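Local coordinates for protein predicted DNA-binding transcriptional regulator (Aliivibrio fischeri ES114, PDB 7DWN) that probably binds DNA at cis-regulatory sites as a tetrameric transcription regulator of the LysR family, at residues L8-V13 with P32-R37; K18-A23 with V50-K55; L147-D152 with T199-R204; I153-P158 with E267-R272; P171-D176 with P181-I186. All coordinates share one frame; numbering follows the deposited sequence.

Contact 1: L8-V13 with P32-R37; sequences LEDFLV and PAFSRR
A side-on salt bridge joins D10 to R37: the guanidinium offers two nitrogens, NE and NH2, one to each carboxylate oxygen. The straighter bond runs from R37 NH2 to D10 OD1 (2.7 Å, 160°), on the syn lone pair of that oxygen and close to the guanidinium plane. R37 NE reaches D10 OD2 at 2.7 Å, but from above the carboxylate plane, in keeping with the 49° between the two planar groups. Bends at chi2 and chi3 swing the arginine across D10 at about a right angle. D10 OD1 has a second charged partner in R27, so a carboxylate buried between helices 5-17 and 31-45 meets two arginines; these would be expected to stabilise its negative form. Both helices belong to the helix-turn-helix region of the LysR family, and helix 20-26 packs against them through A23. Beside the salt bridge lies the ring of F34. F34 CE1 touches D10 CB at 3.5 Å, while the carbonyl oxygen D10 O sits at the ring edge, 3.4 Å from F34 CZ.

Contact 2: K18-A23 with V50-K55; sequences KNFSQA and VDRKSK
Apolar packing centres on F20, whose ring points from the first turn of helix 20-26 toward V50 and R52. V50 CG1 lies near the plane of the ring, at its edge, 3.8 Å from F20 CE1; the two side chains approach from opposite directions. R52 adds the aliphatic part of its chain, extended from CG to NE, with CG 3.8 Å from F20 CZ. At the polar end of that chain, R52 NE comes obliquely to 3.7 Å from F20 CZ, the guanidinium and ring planes 40° apart, so this is no flat stack. The R52 guanidinium spends its charge on E42, in a salt bridge through NH2. These contacts join the start of the second helix of the LysR-type helix-turn-helix region to the short, weakly bonded strand at 50-51, paired antiparallel with 58-59; L14 and F34 also pack on F20. Among the polar groups, N19 is the N-cap of helix 20-26: its OD1 accepts from Q22 N at 3.1 Å (167°), from S21 OG and, weakly, from S21 N. The amide's other end faces K55, where N19 ND2 and K55 NZ stand 3.2 Å apart as two donors without a hydrogen bond.

Contact 3: L147-D152 with T199-R204; sequences LAFDDD and TSYMGR
With CG anti to the backbone N (chi1 168°), Y201 lays its ring against F149 and D150 at the end of strand 145-149, while F149, its own CG anti to the carbonyl carbon, sends its ring off past the tyrosine toward M202. F149 CB, not its ring, lies over one face of Y201: it stands 4.0 Å from the Y201 ring centroid, 27° off the normal, a CH-pi contact. D150 N is also above a face of that ring, offset toward the rim. The two rings are nearly parallel, with planes 18° apart, yet slid so far that they barely overlap (centroids 5.6 Å apart). D150 continues along the same tyrosine, its CB 3.7 Å from Y201 OH and its carbonyl oxygen D150 O 3.6 Å from Y201 CD1. The hydroxyl is hydrogen-bonded to E267 N; the D150 carboxylate forms a salt bridge with R155. M202, extended beyond CG, places its methyl CE 3.6 Å from F149 CZ; with SD oblique to the ring, 5.5 Å from its centroid, this is a Met-aromatic contact. A bound MES, probably from the crystallisation liquor, accepts a hydrogen bond from M202 N and may mark a pocket here. The contact sets helix 201-209 against the end of strand 145-149, with I266 of strand 264-272 also touching Y201, and L103 of helix 101-114 packing on F149.

Contact 4: I153-P158 with E267-R272; sequences ILRLPP and EYYAYR
CH-pi packing dominates: L154 CB stands over the centre of the Y271 ring, 3.4 Å from its centroid and only 4° off the normal. The isobutyl group then lies across the same ring, with L154 CD1 3.8 Å from Y271 CD2. Y269 CB approaches the opposite face, offset toward the rim, so the tyrosine is held between a leucine and its neighbour two residues back on the strand. Backbone atoms of the turn add a polar margin, L154 O lying 3.1 Å from Y271 CD1. The second group of contacts is aliphatic against aromatic: the R155 methylenes pass across Y269 at a slant, CD coming 3.3 Å from Y269 OH and CG 3.8 Å from Y269 CE2. R155 CG is anti to the backbone N (chi1 -159°), and a bend at chi3 turns the guanidinium off the ring toward the acidic residues D150 and D152. Polar bonds also fix the tyrosine hydroxyls, though none crosses between the two segments. Y269 OH bonds to E267 OE1 at 3.0 Å, on the anti side but tilted 34° out of the carboxylate plane, and Y271 OH to F149 O. The type I turn I153-L156, tied at its start by D151, thereby folds over strand 264-272. That strand runs between strands 145-149 and 160-174, and L138 of helix 134-140 packs on both L154 and Y271.

Contact 5: P171-D176 with P181-I186; sequences PVSACD and PIYDFI
C175 and P181 face each other in a single beta bridge, CA to CA 5.0 Å, beside which I182 N donates to A174 O at 3.1 Å in a nearly straight bond (170°) that lies almost along the C=O axis. The I182 side chain folds back over this same carbonyl. With CG1 anti to its own carbonyl carbon (chi1 -63°), it brings CG1 to 3.4 Å from A174 O and its terminal methyl CD1 to 3.7 Å from A174 CB, so hydrocarbon packs beside the carbonyl that the I182 N-H bonds to. One residue earlier on strand 160-174, S173 CB sits at the edge of the Y183 ring, near its plane, and S173 OG gives a long, weak hydrogen bond to Y183 O (3.4 Å). The tyrosine's face is used within its own segment, where I182 CG2 lies over the ring centre; its hydroxyl bonds to K234 O. At the bridge itself, C175 SG rests 3.9 Å from P181 N, against an atom that, in proline, carries no hydrogen to donate. The contact closes the short connection that follows strand 160-174, and Y183 goes on to pack against V191 and P192 of strand 191-195. With proline at the bridge, the pairing does not grow into a regular ladder; the one good backbone bond is supplemented by I182 packing on A174 and by the weak S173-Y183 bond.

Overall arrangement
The five contacts fall into two groups on opposite sides of the chain's centre. Contacts 1 and 2 share the helix-turn-helix region, their centres 10 Å apart; they touch where F34 CZ packs on A23 CB at 3.5 Å. Contacts 3 and 4, 11 Å between centres, join in the substrate-binding region through a salt bridge and a probable hydrogen bond. Contact 5 is nested along the chain inside the loops both close, its centre 25 Å from that of contact 3. The bound MES lies beside contact 3. The centres of contacts 3 and 1 are 55 Å apart, with about 38 Å between their nearest atoms.

Contact 1: L8-V13 with P32-R37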
# COMPACT_ATOMS: atom_id res chain seq x y z
N LEU A 8 18.68 -19.10 -7.66
CA LEU A 8 17.47 -18.40 -8.07
C LEU A 8 17.67 -17.73 -9.42
O LEU A 8 16.81 -17.83 -10.32
CB LEU A 8 17.08 -17.38 -7.01
CG LEU A 8 17.00 -17.90 -5.57
CD1 LEU A 8 16.81 -16.76 -4.58
CD2 LEU A 8 15.88 -18.91 -5.43
N GLU A 9 18.81 -17.06 -9.60
CA GLU A 9 19.05 -16.42 -10.89
C GLU A 9 19.25 -17.45 -12.00
O GLU A 9 18.78 -17.25 -13.13
CB GLU A 9 20.25 -15.48 -10.80
CG GLU A 9 19.88 -14.06 -10.37
CD GLU A 9 18.94 -13.37 -11.35
OE1 GLU A 9 18.95 -13.73 -12.55
OE2 GLU A 9 18.19 -12.47 -10.93
N ASP A 10 19.96 -18.54 -11.70
CA ASP A 10 20.08 -19.65 -12.65
C ASP A 10 18.70 -20.09 -13.15
O ASP A 10 18.48 -20.21 -14.36
CB ASP A 10 20.78 -20.84 -11.99
CG ASP A 10 22.22 -20.54 -11.60
OD1 ASP A 10 22.84 -19.66 -12.24
OD2 ASP A 10 22.73 -21.17 -10.65
N PHE A 11 17.78 -20.32 -12.22
CA PHE A 11 16.46 -20.82 -12.58
C PHE A 11 15.66 -19.79 -13.36
O PHE A 11 14.93 -20.15 -14.29
CB PHE A 11 15.70 -21.25 -11.33
CG PHE A 11 14.35 -21.82 -11.62
CD1 PHE A 11 14.21 -23.08 -12.17
CD2 PHE A 11 13.20 -21.08 -11.35
CE1 PHE A 11 12.97 -23.60 -12.44
CE2 PHE A 11 11.95 -21.60 -11.62
CZ PHE A 11 11.83 -22.86 -12.16
N LEU A 12 15.77 -18.51 -13.01
CA LEU A 12 15.06 -17.48 -13.77
C LEU A 12 15.54 -17.43 -15.22
O LEU A 12 14.73 -17.39 -16.16
CB LEU A 12 15.21 -16.12 -13.10
CG LEU A 12 14.52 -15.94 -11.74
CD1 LEU A 12 14.93 -14.62 -11.09
CD2 LEU A 12 13.01 -16.01 -11.90
N VAL A 13 16.86 -17.45 -15.42
CA VAL A 13 17.40 -17.43 -16.78
C VAL A 13 16.97 -18.68 -17.54
O VAL A 13 16.56 -18.60 -18.71
CB VAL A 13 18.93 -17.28 -16.75
CG1 VAL A 13 19.51 -17.47 -18.14
CG2 VAL A 13 19.32 -15.92 -16.19
N PRO A 32 27.57 -28.69 -17.58
CA PRO A 32 27.32 -29.63 -16.47
C PRO A 32 27.21 -28.94 -15.13
O PRO A 32 26.39 -29.35 -14.30
CB PRO A 32 28.54 -30.57 -16.54
CG PRO A 32 29.00 -30.48 -17.95
CD PRO A 32 28.78 -29.05 -18.33
N ALA A 33 28.01 -27.89 -14.89
CA ALA A 33 27.93 -27.16 -13.63
C ALA A 33 26.57 -26.48 -13.47
O ALA A 33 26.01 -26.46 -12.38
CB ALA A 33 29.06 -26.14 -13.54
N PHE A 34 26.03 -25.92 -14.56
CA PHE A 34 24.72 -25.29 -14.49
C PHE A 34 23.63 -26.32 -14.23
O PHE A 34 22.71 -26.08 -13.43
CB PHE A 34 24.43 -24.52 -15.77
CG PHE A 34 23.13 -23.77 -15.74
CD1 PHE A 34 23.07 -22.50 -15.20
CD2 PHE A 34 21.97 -24.34 -16.25
CE1 PHE A 34 21.87 -21.80 -15.17
CE2 PHE A 34 20.78 -23.65 -16.22
CZ PHE A 34 20.73 -22.38 -15.68
N SER A 35 23.69 -27.47 -14.92
CA SER A 35 22.74 -28.53 -14.65
C SER A 35 22.81 -28.97 -13.19
O SER A 35 21.77 -29.19 -12.55
CB SER A 35 22.99 -29.72 -15.59
OG SER A 35 22.01 -30.72 -15.41
N ARG A 36 24.02 -29.06 -12.64
CA ARG A 36 24.18 -29.45 -11.24
C ARG A 36 23.63 -28.39 -10.30
O ARG A 36 23.05 -28.73 -9.26
CB ARG A 36 25.65 -29.73 -10.94
CG ARG A 36 25.92 -30.23 -9.53
CD ARG A 36 25.19 -31.54 -9.26
NE ARG A 36 25.45 -32.04 -7.92
CZ ARG A 36 24.89 -33.12 -7.40
NH1 ARG A 36 24.02 -33.83 -8.12
NH2 ARG A 36 25.19 -33.50 -6.16
N ARG A 37 23.79 -27.11 -10.64
CA ARG A 37 23.23 -26.06 -9.80
C ARG A 37 21.71 -26.12 -9.77
O ARG A 37 21.09 -26.00 -8.71
CB ARG A 37 23.70 -24.68 -10.28
CG ARG A 37 25.12 -24.32 -9.85
CD ARG A 37 25.80 -23.43 -10.88
NE ARG A 37 25.20 -22.10 -10.98
CZ ARG A 37 25.82 -20.97 -10.69
NH1 ARG A 37 27.08 -20.99 -10.28
NH2 ARG A 37 25.19 -19.81 -10.82

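Contact 2: K18-A23 with V50-K55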
# COMPACT_ATOMS: atom_id res chain seq x y z
N LYS A 18 14.69 -21.46 -21.71
CA LYS A 18 14.20 -22.84 -21.83
C LYS A 18 15.23 -23.77 -22.47
O LYS A 18 14.87 -24.73 -23.15
CB LYS A 18 12.88 -22.88 -22.62
CG LYS A 18 11.74 -22.15 -21.94
CD LYS A 18 10.44 -22.27 -22.72
CE LYS A 18 9.30 -21.57 -21.99
NZ LYS A 18 8.01 -21.66 -22.73
N ASN A 19 16.51 -23.50 -22.24
CA ASN A 19 17.58 -24.38 -22.71
C ASN A 19 18.72 -24.33 -21.72
O ASN A 19 19.16 -23.25 -21.32
CB ASN A 19 18.07 -23.97 -24.11
CG ASN A 19 19.07 -24.96 -24.69
OD1 ASN A 19 20.26 -24.89 -24.41
ND2 ASN A 19 18.57 -25.89 -25.50
N PHE A 20 19.22 -25.51 -21.33
CA PHE A 20 20.24 -25.59 -20.28
C PHE A 20 21.55 -24.96 -20.74
O PHE A 20 22.17 -24.20 -19.99
CB PHE A 20 20.45 -27.05 -19.87
CG PHE A 20 19.58 -27.49 -18.72
CD1 PHE A 20 18.25 -27.81 -18.93
CD2 PHE A 20 20.09 -27.58 -17.44
CE1 PHE A 20 17.45 -28.21 -17.87
CE2 PHE A 20 19.30 -27.98 -16.38
CZ PHE A 20 17.97 -28.30 -16.60
N SER A 21 22.00 -25.27 -21.96
CA SER A 21 23.30 -24.78 -22.41
C SER A 21 23.28 -23.27 -22.62
O SER A 21 24.23 -22.58 -22.24
CB SER A 21 23.71 -25.49 -23.70
OG SER A 21 23.04 -24.96 -24.82
N GLN A 22 22.20 -22.75 -23.20
CA GLN A 22 22.09 -21.30 -23.39
C GLN A 22 22.01 -20.58 -22.05
O GLN A 22 22.65 -19.54 -21.86
CB GLN A 22 20.88 -20.99 -24.27
CG GLN A 22 20.93 -21.66 -25.64
CD GLN A 22 19.64 -21.51 -26.42
OE1 GLN A 22 18.68 -20.91 -25.94
NE2 GLN A 22 19.61 -22.06 -27.63
N ALA A 23 21.23 -21.12 -21.11
CA ALA A 23 21.15 -20.53 -19.78
C ALA A 23 22.50 -20.57 -19.08
O ALA A 23 22.85 -19.64 -18.34
CB ALA A 23 20.09 -21.25 -18.95
N VAL A 50 11.81 -28.62 -13.30
CA VAL A 50 12.04 -28.56 -14.74
C VAL A 50 11.99 -29.97 -15.31
O VAL A 50 12.53 -30.91 -14.71
CB VAL A 50 13.38 -27.86 -15.04
CG1 VAL A 50 14.03 -28.43 -16.29
CG2 VAL A 50 13.19 -26.36 -15.18
N ASP A 51 11.35 -30.12 -16.46
CA ASP A 51 11.38 -31.36 -17.22
C ASP A 51 12.57 -31.30 -18.18
O ASP A 51 12.57 -30.52 -19.13
CB ASP A 51 10.07 -31.58 -17.98
CG ASP A 51 9.99 -32.95 -18.64
OD1 ASP A 51 10.92 -33.76 -18.46
OD2 ASP A 51 8.99 -33.21 -19.34
N ARG A 52 13.58 -32.13 -17.92
CA ARG A 52 14.81 -32.12 -18.69
C ARG A 52 14.76 -32.99 -19.93
O ARG A 52 15.66 -32.90 -20.78
CB ARG A 52 15.98 -32.59 -17.81
CG ARG A 52 16.30 -31.68 -16.64
CD ARG A 52 17.32 -32.33 -15.73
NE ARG A 52 17.76 -31.43 -14.67
CZ ARG A 52 17.07 -31.21 -13.55
NH1 ARG A 52 15.91 -31.83 -13.35
NH2 ARG A 52 17.54 -30.38 -12.64
N LYS A 53 13.73 -33.83 -20.08
CA LYS A 53 13.67 -34.80 -21.16
C LYS A 53 12.99 -34.26 -22.41
O LYS A 53 12.76 -35.03 -23.36
CB LYS A 53 12.94 -36.06 -20.69
CG LYS A 53 13.61 -36.77 -19.53
CD LYS A 53 12.76 -37.93 -19.02
CE LYS A 53 11.88 -37.51 -17.86
NZ LYS A 53 10.91 -36.44 -18.20
N SER A 54 12.66 -32.98 -22.45
CA SER A 54 11.90 -32.41 -23.55
C SER A 54 12.59 -31.17 -24.09
O SER A 54 13.16 -30.38 -23.33
CB SER A 54 10.47 -32.05 -23.11
OG SER A 54 10.48 -31.02 -22.14
N LYS A 55 12.53 -31.00 -25.41
CA LYS A 55 13.01 -29.80 -26.08
C LYS A 55 11.81 -29.11 -26.73
O LYS A 55 11.13 -29.73 -27.57
CB LYS A 55 14.07 -30.13 -27.14
CG LYS A 55 15.32 -30.77 -26.56
CD LYS A 55 16.40 -29.75 -26.24
CE LYS A 55 16.89 -29.07 -27.50
NZ LYS A 55 18.23 -28.44 -27.33

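Contact 3: L147-D152 with T199-R204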
# COMPACT_ATOMS: atom_id res chain seq x y z
N LEU A 147 16.39 17.37 11.74
CA LEU A 147 16.62 18.78 12.04
C LEU A 147 15.50 19.56 11.36
O LEU A 147 15.51 19.74 10.14
CB LEU A 147 18.00 19.22 11.56
CG LEU A 147 19.19 19.05 12.50
CD1 LEU A 147 19.37 17.61 12.95
CD2 LEU A 147 20.46 19.55 11.82
N ALA A 148 14.53 20.03 12.15
CA ALA A 148 13.36 20.67 11.55
C ALA A 148 12.93 21.83 12.42
O ALA A 148 13.55 22.13 13.44
CB ALA A 148 12.23 19.66 11.35
N PHE A 149 11.88 22.52 12.00
CA PHE A 149 11.38 23.66 12.75
C PHE A 149 10.29 23.21 13.72
O PHE A 149 9.89 22.04 13.75
CB PHE A 149 10.86 24.75 11.81
CG PHE A 149 11.95 25.40 11.00
CD1 PHE A 149 12.73 26.41 11.54
CD2 PHE A 149 12.19 25.00 9.70
CE1 PHE A 149 13.72 27.01 10.79
CE2 PHE A 149 13.18 25.59 8.95
CZ PHE A 149 13.95 26.60 9.49
N ASP A 150 9.82 24.16 14.53
CA ASP A 150 8.85 23.88 15.58
C ASP A 150 7.62 23.17 15.03
O ASP A 150 6.95 23.67 14.13
CB ASP A 150 8.44 25.20 16.26
CG ASP A 150 7.59 24.98 17.50
OD1 ASP A 150 7.59 23.86 18.05
OD2 ASP A 150 6.92 25.94 17.93
N ASP A 151 7.34 21.99 15.58
CA ASP A 151 6.23 21.16 15.12
C ASP A 151 5.51 20.59 16.33
O ASP A 151 6.14 19.94 17.17
CB ASP A 151 6.73 20.03 14.21
CG ASP A 151 5.60 19.15 13.70
OD1 ASP A 151 4.88 19.58 12.77
OD2 ASP A 151 5.44 18.03 14.22
N ASP A 152 4.20 20.81 16.41
CA ASP A 152 3.43 20.38 17.57
C ASP A 152 3.43 18.87 17.76
O ASP A 152 3.21 18.40 18.88
CB ASP A 152 1.98 20.88 17.46
CG ASP A 152 1.87 22.39 17.60
OD1 ASP A 152 2.78 23.00 18.21
OD2 ASP A 152 0.88 22.97 17.11
N THR A 199 0.77 27.94 4.18
CA THR A 199 0.57 26.79 5.05
C THR A 199 1.87 26.25 5.64
O THR A 199 1.82 25.47 6.59
CB THR A 199 -0.14 25.66 4.30
OG1 THR A 199 0.60 25.32 3.11
CG2 THR A 199 -1.55 26.09 3.91
N SER A 200 3.02 26.65 5.10
CA SER A 200 4.29 26.27 5.69
C SER A 200 4.48 26.96 7.04
O SER A 200 3.72 27.87 7.41
CB SER A 200 5.45 26.61 4.75
OG SER A 200 5.62 28.01 4.64
N TYR A 201 5.50 26.53 7.77
CA TYR A 201 5.74 27.05 9.11
C TYR A 201 6.02 28.55 9.09
O TYR A 201 5.34 29.34 9.76
CB TYR A 201 6.89 26.26 9.75
CG TYR A 201 7.42 26.86 11.03
CD1 TYR A 201 6.70 26.77 12.22
CD2 TYR A 201 8.66 27.49 11.06
CE1 TYR A 201 7.20 27.31 13.39
CE2 TYR A 201 9.16 28.03 12.22
CZ TYR A 201 8.42 27.94 13.38
OH TYR A 201 8.92 28.47 14.54
N MET A 202 7.02 28.97 8.31
CA MET A 202 7.37 30.39 8.23
C MET A 202 6.23 31.20 7.63
O MET A 202 5.97 32.34 8.05
CB MET A 202 8.66 30.57 7.43
CG MET A 202 9.87 29.91 8.07
SD MET A 202 11.41 30.24 7.18
CE MET A 202 12.62 29.72 8.39
N GLY A 203 5.53 30.64 6.64
CA GLY A 203 4.35 31.32 6.11
C GLY A 203 3.26 31.48 7.14
O GLY A 203 2.61 32.54 7.22
N ARG A 204 3.03 30.44 7.95
CA ARG A 204 2.06 30.56 9.03
C ARG A 204 2.48 31.61 10.05
O ARG A 204 1.63 32.24 10.68
CB ARG A 204 1.86 29.20 9.72
CG ARG A 204 1.00 28.23 8.91
CD ARG A 204 0.71 26.94 9.67
NE ARG A 204 1.81 25.98 9.61
CZ ARG A 204 2.58 25.64 10.64
NH1 ARG A 204 2.35 26.18 11.83
NH2 ARG A 204 3.56 24.76 10.49

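Contact 4: I153-P158 with E267-R272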
# COMPACT_ATOMS: atom_id res chain seq x y z
N ILE A 153 3.67 18.10 16.70
CA ILE A 153 3.69 16.65 16.80
C ILE A 153 5.07 16.13 17.16
O ILE A 153 5.23 15.32 18.07
CB ILE A 153 3.17 16.01 15.49
CG1 ILE A 153 1.69 16.34 15.27
CG2 ILE A 153 3.39 14.51 15.49
CD1 ILE A 153 1.45 17.60 14.45
N LEU A 154 6.10 16.60 16.44
CA LEU A 154 7.46 16.12 16.66
C LEU A 154 8.04 16.58 17.99
O LEU A 154 8.97 15.94 18.50
CB LEU A 154 8.36 16.57 15.51
CG LEU A 154 8.11 15.88 14.17
CD1 LEU A 154 8.75 16.67 13.04
CD2 LEU A 154 8.64 14.46 14.20
N ARG A 155 7.52 17.66 18.57
CA ARG A 155 8.06 18.19 19.81
C ARG A 155 7.61 17.38 21.03
O ARG A 155 8.25 17.48 22.09
CB ARG A 155 7.65 19.65 19.98
CG ARG A 155 8.52 20.45 20.93
CD ARG A 155 8.01 21.88 21.07
NE ARG A 155 6.61 21.92 21.51
CZ ARG A 155 5.59 22.30 20.75
NH1 ARG A 155 5.80 22.67 19.49
NH2 ARG A 155 4.36 22.30 21.23
N LEU A 156 6.55 16.60 20.91
CA LEU A 156 5.94 15.88 22.02
C LEU A 156 6.23 14.39 21.93
O LEU A 156 6.68 13.89 20.90
CB LEU A 156 4.43 16.11 22.03
CG LEU A 156 3.96 17.55 22.27
CD1 LEU A 156 2.44 17.64 22.19
CD2 LEU A 156 4.45 18.05 23.62
N PRO A 157 6.00 13.64 23.02
CA PRO A 157 6.05 12.17 22.94
C PRO A 157 5.12 11.66 21.85
O PRO A 157 4.09 12.28 21.56
CB PRO A 157 5.59 11.72 24.33
CG PRO A 157 5.06 12.96 25.01
CD PRO A 157 5.81 14.10 24.40
N PRO A 158 5.44 10.50 21.24
CA PRO A 158 6.53 9.58 21.58
C PRO A 158 7.92 10.01 21.13
O PRO A 158 8.87 9.24 21.27
CB PRO A 158 6.11 8.30 20.85
CG PRO A 158 5.40 8.79 19.64
CD PRO A 158 4.65 10.02 20.09
N GLU A 267 11.52 28.90 16.13
CA GLU A 267 12.39 28.00 16.88
C GLU A 267 12.71 26.80 16.00
O GLU A 267 11.85 26.35 15.23
CB GLU A 267 11.73 27.52 18.18
CG GLU A 267 11.27 28.64 19.10
CD GLU A 267 10.22 28.17 20.09
OE1 GLU A 267 9.87 26.97 20.05
OE2 GLU A 267 9.75 29.00 20.89
N TYR A 268 13.93 26.27 16.11
CA TYR A 268 14.20 25.02 15.41
C TYR A 268 14.78 23.98 16.36
O TYR A 268 15.45 24.30 17.34
CB TYR A 268 15.11 25.21 14.17
CG TYR A 268 16.35 26.04 14.36
CD1 TYR A 268 16.32 27.41 14.19
CD2 TYR A 268 17.57 25.44 14.66
CE1 TYR A 268 17.46 28.18 14.34
CE2 TYR A 268 18.71 26.19 14.81
CZ TYR A 268 18.65 27.56 14.65
OH TYR A 268 19.79 28.32 14.80
N TYR A 269 14.48 22.72 16.04
CA TYR A 269 14.65 21.59 16.94
C TYR A 269 15.39 20.44 16.26
O TYR A 269 15.37 20.29 15.03
CB TYR A 269 13.30 21.04 17.41
CG TYR A 269 12.53 21.90 18.37
CD1 TYR A 269 11.81 23.00 17.93
CD2 TYR A 269 12.50 21.59 19.73
CE1 TYR A 269 11.09 23.78 18.82
CE2 TYR A 269 11.79 22.37 20.62
CZ TYR A 269 11.08 23.46 20.16
OH TYR A 269 10.37 24.23 21.05
N ALA A 270 16.02 19.63 17.10
CA ALA A 270 16.42 18.27 16.77
C ALA A 270 15.37 17.32 17.33
O ALA A 270 14.97 17.45 18.49
CB ALA A 270 17.80 17.95 17.34
N TYR A 271 14.92 16.38 16.50
CA TYR A 271 13.92 15.40 16.88
C TYR A 271 14.48 14.00 16.67
O TYR A 271 15.33 13.78 15.79
CB TYR A 271 12.63 15.54 16.06
CG TYR A 271 11.97 16.91 16.09
CD1 TYR A 271 11.39 17.40 17.26
CD2 TYR A 271 11.90 17.69 14.94
CE1 TYR A 271 10.77 18.64 17.28
CE2 TYR A 271 11.28 18.94 14.96
CZ TYR A 271 10.72 19.40 16.13
OH TYR A 271 10.11 20.63 16.17
N ARG A 272 14.00 13.05 17.46
CA ARG A 272 14.38 11.66 17.31
C ARG A 272 13.24 10.79 17.81
O ARG A 272 12.34 11.25 18.52
CB ARG A 272 15.68 11.34 18.05
CG ARG A 272 15.65 11.69 19.53
CD ARG A 272 16.99 11.44 20.19
NE ARG A 272 17.20 10.03 20.52
CZ ARG A 272 18.31 9.55 21.09
NH1 ARG A 272 19.30 10.37 21.39
NH2 ARG A 272 18.42 8.26 21.35

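Contact 5: P171-D176 with P181-I186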
# COMPACT_ATOMS: atom_id res chain seq x y z
N PRO A 171 11.69 40.96 8.39
CA PRO A 171 11.29 41.51 7.09
C PRO A 171 12.39 42.39 6.54
O PRO A 171 12.77 43.39 7.15
CB PRO A 171 10.03 42.31 7.42
CG PRO A 171 10.19 42.69 8.86
CD PRO A 171 10.95 41.56 9.51
N VAL A 172 12.92 42.01 5.38
CA VAL A 172 14.10 42.66 4.83
C VAL A 172 13.85 43.07 3.38
O VAL A 172 13.02 42.48 2.66
CB VAL A 172 15.35 41.78 4.91
CG1 VAL A 172 15.73 41.53 6.36
CG2 VAL A 172 15.13 40.47 4.17
N SER A 173 14.59 44.10 2.97
CA SER A 173 14.62 44.61 1.61
C SER A 173 16.06 44.77 1.15
O SER A 173 16.98 44.94 1.96
CB SER A 173 13.94 45.98 1.49
OG SER A 173 12.65 45.97 2.06
N ALA A 174 16.23 44.75 -0.17
CA ALA A 174 17.52 45.08 -0.76
C ALA A 174 17.87 46.54 -0.49
O ALA A 174 17.00 47.38 -0.23
CB ALA A 174 17.49 44.83 -2.27
N CYS A 175 19.16 46.84 -0.56
CA CYS A 175 19.65 48.19 -0.32
C CYS A 175 20.50 48.66 -1.49
O CYS A 175 21.19 47.87 -2.13
CB CYS A 175 20.47 48.26 0.97
SG CYS A 175 19.48 48.46 2.46
N ASP A 176 20.43 49.96 -1.76
CA ASP A 176 21.26 50.54 -2.80
C ASP A 176 22.73 50.48 -2.40
O ASP A 176 23.09 50.09 -1.29
CB ASP A 176 20.83 51.98 -3.09
CG ASP A 176 20.75 52.83 -1.84
OD1 ASP A 176 21.79 53.03 -1.18
OD2 ASP A 176 19.64 53.33 -1.53
N PRO A 181 16.89 51.31 2.38
CA PRO A 181 15.83 50.36 1.99
C PRO A 181 15.16 50.79 0.70
O PRO A 181 14.58 51.87 0.61
CB PRO A 181 14.86 50.41 3.18
CG PRO A 181 15.14 51.71 3.85
CD PRO A 181 16.60 51.99 3.65
N ILE A 182 15.23 49.92 -0.31
CA ILE A 182 14.58 50.19 -1.59
C ILE A 182 13.07 50.13 -1.43
O ILE A 182 12.34 50.97 -1.98
CB ILE A 182 15.09 49.20 -2.66
CG1 ILE A 182 16.59 49.40 -2.88
CG2 ILE A 182 14.32 49.38 -3.96
CD1 ILE A 182 17.23 48.29 -3.65
N TYR A 183 12.57 49.15 -0.69
CA TYR A 183 11.17 49.08 -0.33
C TYR A 183 11.02 49.38 1.16
O TYR A 183 11.98 49.30 1.93
CB TYR A 183 10.58 47.70 -0.65
CG TYR A 183 10.86 47.24 -2.06
CD1 TYR A 183 10.16 47.77 -3.13
CD2 TYR A 183 11.84 46.28 -2.32
CE1 TYR A 183 10.41 47.35 -4.42
CE2 TYR A 183 12.09 45.86 -3.61
CZ TYR A 183 11.38 46.40 -4.66
OH TYR A 183 11.63 45.99 -5.94
N ASP A 184 9.80 49.73 1.55
CA ASP A 184 9.57 50.17 2.92
C ASP A 184 8.08 50.09 3.22
O ASP A 184 7.26 49.81 2.34
CB ASP A 184 10.11 51.58 3.14
CG ASP A 184 9.09 52.64 2.79
OD1 ASP A 184 8.18 52.85 3.60
OD2 ASP A 184 9.19 53.24 1.70
N PHE A 185 7.73 50.36 4.48
CA PHE A 185 6.35 50.34 4.94
C PHE A 185 5.79 51.72 5.28
O PHE A 185 4.62 51.81 5.67
CB PHE A 185 6.20 49.41 6.16
CG PHE A 185 6.43 47.95 5.85
CD1 PHE A 185 5.48 47.22 5.16
CD2 PHE A 185 7.59 47.32 6.27
CE1 PHE A 185 5.68 45.88 4.88
CE2 PHE A 185 7.80 45.98 5.99
CZ PHE A 185 6.84 45.26 5.29
N ILE A 186 6.58 52.78 5.15
CA ILE A 186 6.06 54.12 5.42
C ILE A 186 5.12 54.57 4.31
O ILE A 186 4.12 55.26 4.56
CB ILE A 186 7.21 55.13 5.64
CG1 ILE A 186 8.15 54.69 6.77
CG2 ILE A 186 6.66 56.53 5.87
CD1 ILE A 186 7.49 54.52 8.13